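Local atomic coordinates of DUF1436 domain-containing protein (Neisseria meningitidis, PDB entry 2GKP), a protein that is of unknown function but probably acts as an immunity protein that neutralises a contact-dependent growth inhibition toxin. Residues F6-E20 and A106-N120. Numbering follows the deposited sequence. Where two conformers were deposited one is given.
With EDO (1,2-ethanediol), chain C.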
loop_
_atom_site.group_PDB
_atom_site.type_symbol
_atom_site.label_atom_id
_atom_site.label_comp_id
_atom_site.label_asym_id
_atom_site.label_seq_id
_atom_site.Cartn_x
_atom_site.Cartn_y
_atom_site.Cartn_z
ATOM N N PHE A 6 4.967 -17.217 0.191
ATOM C CA PHE A 6 3.562 -16.913 0.338
ATOM C C PHE A 6 2.845 -18.240 0.595
ATOM O O PHE A 6 3.077 -19.214 -0.118
ATOM C CB PHE A 6 3.051 -16.237 -0.941
ATOM C CG PHE A 6 3.672 -14.883 -1.208
ATOM C CD1 PHE A 6 3.474 -13.826 -0.318
ATOM C CD2 PHE A 6 4.457 -14.683 -2.341
ATOM C CE1 PHE A 6 4.019 -12.569 -0.581
ATOM C CE2 PHE A 6 5.029 -13.423 -2.607
ATOM C CZ PHE A 6 4.798 -12.374 -1.707
ATOM N N ASN A 7 2.017 -18.273 1.631
ATOM C CA ASN A 7 1.271 -19.467 2.022
ATOM C C ASN A 7 -0.097 -19.553 1.372
ATOM O O ASN A 7 -0.777 -18.538 1.167
ATOM C CB ASN A 7 1.084 -19.497 3.533
ATOM C CG ASN A 7 2.388 -19.556 4.279
ATOM O OD1 ASN A 7 3.293 -20.296 3.904
ATOM N ND2 ASN A 7 2.494 -18.779 5.352
ATOM N N GLN A 8 -0.516 -20.773 1.063
ATOM C CA GLN A 8 -1.842 -20.993 0.525
ATOM C C GLN A 8 -2.893 -20.646 1.564
ATOM O O GLN A 8 -2.713 -20.879 2.767
ATOM C CB GLN A 8 -1.971 -22.436 0.015
ATOM C CG GLN A 8 -2.631 -22.530 -1.369
ATOM C CD GLN A 8 -1.928 -21.744 -2.517
ATOM O OE1 GLN A 8 -2.382 -21.797 -3.668
ATOM N NE2 GLN A 8 -0.844 -21.024 -2.210
ATOM N N GLU A 9 -3.974 -20.048 1.092
ATOM C CA GLU A 9 -5.083 -19.590 1.920
ATOM C C GLU A 9 -4.792 -18.329 2.718
ATOM O O GLU A 9 -5.729 -17.734 3.253
ATOM C CB GLU A 9 -5.647 -20.705 2.833
ATOM C CG GLU A 9 -6.112 -21.973 2.090
ATOM C CD GLU A 9 -7.017 -21.710 0.883
ATOM O OE1 GLU A 9 -7.958 -20.889 0.969
ATOM O OE2 GLU A 9 -6.791 -22.353 -0.165
ATOM N N GLN A 10 -3.527 -17.898 2.759
ATOM C CA GLN A 10 -3.168 -16.680 3.501
ATOM C C GLN A 10 -3.306 -15.446 2.606
ATOM O O GLN A 10 -2.985 -15.474 1.413
ATOM C CB GLN A 10 -1.745 -16.767 4.065
ATOM C CG GLN A 10 -1.399 -15.744 5.143
ATOM C CD GLN A 10 -0.073 -16.046 5.828
ATOM O OE1 GLN A 10 0.317 -17.231 5.999
ATOM N NE2 GLN A 10 0.626 -14.997 6.227
ATOM N N ASP A 11 -3.828 -14.398 3.211
ATOM C CA ASP A 11 -3.965 -13.101 2.555
ATOM C C ASP A 11 -2.769 -12.213 2.827
ATOM O O ASP A 11 -2.338 -12.113 3.963
ATOM C CB ASP A 11 -5.226 -12.400 3.077
ATOM C CG ASP A 11 -6.474 -13.195 2.776
ATOM O OD1 ASP A 11 -6.795 -13.353 1.575
ATOM O OD2 ASP A 11 -7.099 -13.671 3.755
ATOM N N TYR A 12 -2.278 -11.548 1.780
ATOM C CA TYR A 12 -1.224 -10.560 1.938
ATOM C C TYR A 12 -1.705 -9.275 1.308
ATOM O O TYR A 12 -2.255 -9.294 0.206
ATOM C CB TYR A 12 0.073 -11.037 1.254
ATOM C CG TYR A 12 0.557 -12.386 1.735
ATOM C CD1 TYR A 12 1.527 -12.463 2.717
ATOM C CD2 TYR A 12 -0.003 -13.565 1.255
ATOM C CE1 TYR A 12 1.976 -13.714 3.206
ATOM C CE2 TYR A 12 0.432 -14.807 1.726
ATOM C CZ TYR A 12 1.417 -14.853 2.693
ATOM O OH TYR A 12 1.867 -16.070 3.171
ATOM N N TRP A 13 -1.442 -8.162 1.994
ATOM C CA TRP A 13 -1.876 -6.876 1.510
ATOM C C TRP A 13 -0.762 -5.832 1.526
ATOM O O TRP A 13 0.144 -5.870 2.384
ATOM C CB TRP A 13 -3.031 -6.361 2.373
ATOM C CG TRP A 13 -4.352 -7.013 2.150
ATOM C CD1 TRP A 13 -4.788 -8.201 2.674
ATOM C CD2 TRP A 13 -5.464 -6.461 1.429
ATOM N NE1 TRP A 13 -6.100 -8.423 2.309
ATOM C CE2 TRP A 13 -6.526 -7.388 1.518
ATOM C CE3 TRP A 13 -5.648 -5.290 0.672
ATOM C CZ2 TRP A 13 -7.770 -7.154 0.922
ATOM C CZ3 TRP A 13 -6.888 -5.069 0.077
ATOM C CH2 TRP A 13 -7.940 -5.991 0.219
ATOM N N ALA A 14 -0.874 -4.866 0.597
ATOM C CA ALA A 14 0.080 -3.768 0.517
ATOM C C ALA A 14 -0.563 -2.595 -0.159
ATOM O O ALA A 14 -1.618 -2.712 -0.760
ATOM C CB ALA A 14 1.388 -4.170 -0.258
ATOM N N GLY A 15 0.083 -1.437 -0.037
ATOM C CA GLY A 15 -0.410 -0.236 -0.685
ATOM C C GLY A 15 0.670 0.443 -1.521
ATOM O O GLY A 15 1.868 0.304 -1.241
ATOM N N TYR A 16 0.212 1.199 -2.507
ATOM C CA TYR A 16 1.088 1.881 -3.462
ATOM C C TYR A 16 0.467 3.246 -3.667
ATOM O O TYR A 16 -0.569 3.381 -4.340
ATOM C CB TYR A 16 1.177 1.072 -4.780
ATOM C CG TYR A 16 1.832 1.761 -5.963
ATOM C CD1 TYR A 16 3.124 2.265 -5.886
ATOM C CD2 TYR A 16 1.176 1.844 -7.186
ATOM C CE1 TYR A 16 3.734 2.870 -7.007
ATOM C CE2 TYR A 16 1.768 2.463 -8.304
ATOM C CZ TYR A 16 3.040 2.973 -8.198
ATOM O OH TYR A 16 3.633 3.562 -9.301
ATOM N N LYS A 17 1.074 4.253 -3.030
ATOM C CA LYS A 17 0.610 5.645 -3.140
ATOM C C LYS A 17 1.562 6.471 -3.980
ATOM O O LYS A 17 2.742 6.127 -4.089
ATOM C CB LYS A 17 0.455 6.284 -1.760
ATOM C CG LYS A 17 -0.815 5.812 -1.074
ATOM C CD LYS A 17 -0.857 6.228 0.370
ATOM C CE LYS A 17 -2.271 6.067 0.968
ATOM N NZ LYS A 17 -2.731 4.643 0.873
ATOM N N ALA A 18 1.063 7.551 -4.598
ATOM C CA ALA A 18 1.918 8.352 -5.490
ATOM C C ALA A 18 1.448 9.754 -5.493
ATOM O O ALA A 18 0.253 9.995 -5.672
ATOM C CB ALA A 18 1.864 7.814 -6.930
ATOM N N ASN A 19 2.384 10.687 -5.358
ATOM C CA ASN A 19 2.060 12.103 -5.547
ATOM C C ASN A 19 3.076 12.719 -6.490
ATOM O O ASN A 19 3.781 11.981 -7.196
ATOM C CB ASN A 19 1.868 12.840 -4.188
ATOM C CG ASN A 19 3.154 13.002 -3.371
ATOM O OD1 ASN A 19 3.118 13.467 -2.190
ATOM N ND2 ASN A 19 4.286 12.680 -3.983
ATOM N N GLU A 20 3.142 14.048 -6.541
ATOM C CA GLU A 20 4.044 14.633 -7.520
ATOM C C GLU A 20 5.519 14.508 -7.144
ATOM O O GLU A 20 6.387 14.904 -7.941
ATOM C CB GLU A 20 3.691 16.113 -7.808
ATOM C CG GLU A 20 4.082 17.132 -6.710
ATOM C CD GLU A 20 3.216 17.100 -5.468
ATOM O OE1 GLU A 20 2.162 16.399 -5.455
ATOM O OE2 GLU A 20 3.602 17.822 -4.514
ATOM N N ALA A 106 -0.124 19.967 1.448
ATOM C CA ALA A 106 0.690 19.795 0.258
ATOM C C ALA A 106 1.073 18.342 0.083
ATOM O O ALA A 106 1.059 17.840 -1.027
ATOM C CB ALA A 106 1.956 20.686 0.361
ATOM N N LEU A 107 1.423 17.642 1.163
ATOM C CA LEU A 107 1.780 16.219 1.029
ATOM C C LEU A 107 0.652 15.433 0.336
ATOM O O LEU A 107 0.921 14.587 -0.545
ATOM C CB LEU A 107 2.031 15.643 2.436
ATOM C CG LEU A 107 2.165 14.115 2.510
ATOM C CD1 LEU A 107 3.393 13.631 1.734
ATOM C CD2 LEU A 107 2.205 13.680 3.967
ATOM N N PHE A 108 -0.591 15.691 0.754
ATOM C CA PHE A 108 -1.686 14.875 0.319
ATOM C C PHE A 108 -2.380 15.355 -0.942
ATOM O O PHE A 108 -3.106 14.574 -1.549
ATOM C CB PHE A 108 -2.722 14.706 1.434
ATOM C CG PHE A 108 -2.273 13.807 2.559
ATOM C CD1 PHE A 108 -2.167 12.434 2.356
ATOM C CD2 PHE A 108 -1.934 14.332 3.800
ATOM C CE1 PHE A 108 -1.766 11.594 3.402
ATOM C CE2 PHE A 108 -1.539 13.525 4.809
ATOM C CZ PHE A 108 -1.463 12.165 4.640
ATOM N N LYS A 109 -2.182 16.627 -1.310
ATOM C CA LYS A 109 -3.004 17.240 -2.363
ATOM C C LYS A 109 -3.215 16.369 -3.599
ATOM O O LYS A 109 -4.365 16.215 -4.059
ATOM C CB LYS A 109 -2.474 18.631 -2.780
ATOM C CG LYS A 109 -3.454 19.377 -3.666
ATOM C CD LYS A 109 -2.914 20.678 -4.249
ATOM C CE LYS A 109 -3.882 21.189 -5.303
ATOM N NZ LYS A 109 -3.673 20.476 -6.582
ATOM N N ASN A 110 -2.129 15.806 -4.120
ATOM C CA ASN A 110 -2.196 15.061 -5.380
ATOM C C ASN A 110 -1.940 13.578 -5.188
ATOM O O ASN A 110 -1.545 12.873 -6.147
ATOM C CB ASN A 110 -1.188 15.622 -6.372
ATOM C CG ASN A 110 -1.406 17.107 -6.619
ATOM O OD1 ASN A 110 -2.504 17.520 -6.980
ATOM N ND2 ASN A 110 -0.362 17.911 -6.447
HETATM N N MSE A 111 -2.126 13.113 -3.945
HETATM C CA MSE A 111 -1.771 11.732 -3.619
HETATM C C MSE A 111 -2.863 10.765 -4.085
HETATM O O MSE A 111 -4.004 10.838 -3.657
HETATM C CB MSE A 111 -1.456 11.558 -2.138
HETATM C CG MSE A 111 -0.924 10.185 -1.805
HETATM SE SE MSE A 111 -0.509 10.001 0.077
HETATM C CE MSE A 111 1.111 11.065 0.169
HETATM N N MSE A 112 -2.465 9.867 -4.985
HETATM C CA MSE A 112 -3.311 8.764 -5.419
HETATM C C MSE A 112 -2.956 7.500 -4.644
HETATM O O MSE A 112 -1.855 7.400 -4.076
HETATM C CB MSE A 112 -3.115 8.545 -6.933
HETATM C CG MSE A 112 -3.307 9.829 -7.755
HETATM SE SE MSE A 112 -5.193 10.402 -7.687
HETATM C CE MSE A 112 -5.410 11.289 -9.344
ATOM N N SER A 113 -3.867 6.523 -4.652
ATOM C CA SER A 113 -3.649 5.308 -3.858
ATOM C C SER A 113 -4.160 4.044 -4.559
ATOM O O SER A 113 -5.295 4.007 -5.013
ATOM C CB SER A 113 -4.420 5.433 -2.540
ATOM O OG SER A 113 -4.025 4.375 -1.665
ATOM N N VAL A 114 -3.305 3.016 -4.601
ATOM C CA VAL A 114 -3.649 1.717 -5.147
ATOM C C VAL A 114 -3.468 0.722 -4.015
ATOM O O VAL A 114 -2.495 0.819 -3.264
ATOM C CB VAL A 114 -2.671 1.405 -6.335
ATOM C CG1 VAL A 114 -2.694 -0.064 -6.720
ATOM C CG2 VAL A 114 -2.942 2.255 -7.571
ATOM N N ASP A 115 -4.377 -0.245 -3.901
ATOM C CA ASP A 115 -4.277 -1.342 -2.921
ATOM C C ASP A 115 -3.912 -2.631 -3.638
ATOM O O ASP A 115 -4.342 -2.827 -4.756
ATOM C CB ASP A 115 -5.614 -1.577 -2.180
ATOM C CG ASP A 115 -6.012 -0.432 -1.258
ATOM O OD1 ASP A 115 -5.222 0.512 -1.022
ATOM O OD2 ASP A 115 -7.145 -0.511 -0.728
ATOM N N ILE A 116 -3.159 -3.499 -2.982
ATOM C CA ILE A 116 -2.817 -4.799 -3.616
ATOM C C ILE A 116 -3.150 -5.884 -2.623
ATOM O O ILE A 116 -2.745 -5.826 -1.441
ATOM C CB ILE A 116 -1.294 -4.901 -3.980
ATOM C CG1 ILE A 116 -0.894 -3.745 -4.905
ATOM C CG2 ILE A 116 -1.014 -6.221 -4.670
ATOM C CD1 ILE A 116 -0.253 -2.549 -4.162
ATOM N N TRP A 117 -3.926 -6.870 -3.124
ATOM C CA TRP A 117 -4.311 -8.041 -2.336
ATOM C C TRP A 117 -3.835 -9.312 -3.044
ATOM O O TRP A 117 -4.175 -9.517 -4.192
ATOM C CB TRP A 117 -5.825 -8.063 -2.148
ATOM C CG TRP A 117 -6.341 -9.355 -1.540
ATOM C CD1 TRP A 117 -5.805 -10.072 -0.499
ATOM C CD2 TRP A 117 -7.511 -10.062 -1.955
ATOM N NE1 TRP A 117 -6.594 -11.173 -0.225
ATOM C CE2 TRP A 117 -7.633 -11.195 -1.117
ATOM C CE3 TRP A 117 -8.472 -9.846 -2.960
ATOM C CZ2 TRP A 117 -8.689 -12.101 -1.235
ATOM C CZ3 TRP A 117 -9.503 -10.777 -3.105
ATOM C CH2 TRP A 117 -9.615 -11.881 -2.226
ATOM N N LEU A 118 -2.987 -10.092 -2.363
ATOM C CA LEU A 118 -2.541 -11.391 -2.877
ATOM C C LEU A 118 -3.193 -12.524 -2.096
ATOM O O LEU A 118 -3.155 -12.540 -0.884
ATOM C CB LEU A 118 -1.032 -11.499 -2.690
ATOM C CG LEU A 118 -0.372 -12.850 -3.058
ATOM C CD1 LEU A 118 -0.572 -13.167 -4.526
ATOM C CD2 LEU A 118 1.112 -12.766 -2.732
ATOM N N HIS A 119 -3.734 -13.491 -2.823
ATOM C CA HIS A 119 -4.380 -14.645 -2.196
ATOM C C HIS A 119 -4.334 -15.790 -3.190
ATOM O O HIS A 119 -4.789 -15.636 -4.327
ATOM C CB HIS A 119 -5.837 -14.319 -1.847
ATOM C CG HIS A 119 -6.558 -15.449 -1.185
ATOM N ND1 HIS A 119 -7.376 -16.319 -1.868
ATOM C CD2 HIS A 119 -6.547 -15.866 0.101
ATOM C CE1 HIS A 119 -7.869 -17.207 -1.020
ATOM N NE2 HIS A 119 -7.371 -16.965 0.178
ATOM N N ASN A 120 -3.731 -16.912 -2.778
ATOM C CA ASN A 120 -3.578 -18.086 -3.641
ATOM C C ASN A 120 -3.081 -17.734 -5.036
ATOM O O ASN A 120 -3.604 -18.190 -6.068
ATOM C CB ASN A 120 -4.891 -18.875 -3.703
ATOM C CG ASN A 120 -5.259 -19.496 -2.360
ATOM O OD1 ASN A 120 -4.430 -19.604 -1.452
ATOM N ND2 ASN A 120 -6.528 -19.888 -2.217
HETATM C C1 EDO C . -7.280 1.567 -3.614
HETATM O O1 EDO C . -8.497 0.814 -3.764
HETATM C C2 EDO C . -7.408 2.469 -2.381
HETATM O O2 EDO C . -6.184 2.730 -1.684
HETATM O O HOH W 1 -1.860 -16.762 -0.470
HETATM O O HOH W 2 -9.141 -17.827 2.597
HETATM O O HOH W 3 0.561 15.853 -3.254
HETATM O O HOH W 4 1.403 19.289 -3.339
#
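Trp117 sets its CG anti to the backbone N (chi1 171°), whereas Trp13 turns its CG beside the backbone N (chi1 -75°), and these rotations lay the two indoles over each other on one face of an antiparallel sheet. Strands 11-18 and 112-119 are its central neighbours here, flanked by strands 23-30 and 122-132; Tyr12, Ala14, Tyr16 and Ala18 form hydrogen-bonded pairs with Leu118, Ile116, Val114 and Met112. The indole pair is an offset stack, with five-membered ring centroids 4.4 Å apart, and CB of Trp117 sits 3.6 Å from the centroid of the six-membered ring of Trp13 in a CH-pi contact. Tyr34 also stacks with Trp13. In its own ring plane, NE1 of Trp117 donates to OD1 of Asp11 (2.8 Å, N-H...O 156°), meeting OD1 from the anti side but well out of the carboxylate plane; this bond restrains the indole's rotation.

On the reverse face, CD2 of Leu118 stands 3.5 Å from the Phe6 ring centroid, almost on the ring normal, while Phe6 in turn places CD1 over the Tyr12 ring. In the conformer given, Tyr16 lies alongside Val114, its CB also meeting CD1 of Ile116, in a buried apolar layer that Leu23, Ile25, Leu123 and Ile125 extend. Further along the indole face, the extended aliphatic chain of Lys17 brings NZ 2.9 Å from OG of Ser113.

Beyond one strand end, ND2 of Asn110 reaches OE1 of Glu20, whose OE2 is hydrogen-bonded to OH of Tyr101. At the other, OD1 of Asn120 accepts N of Glu9 in the carbonyl plane at 2.6 Å, while its ND2 approaches OE2 of Glu9 from above the carboxylate plane.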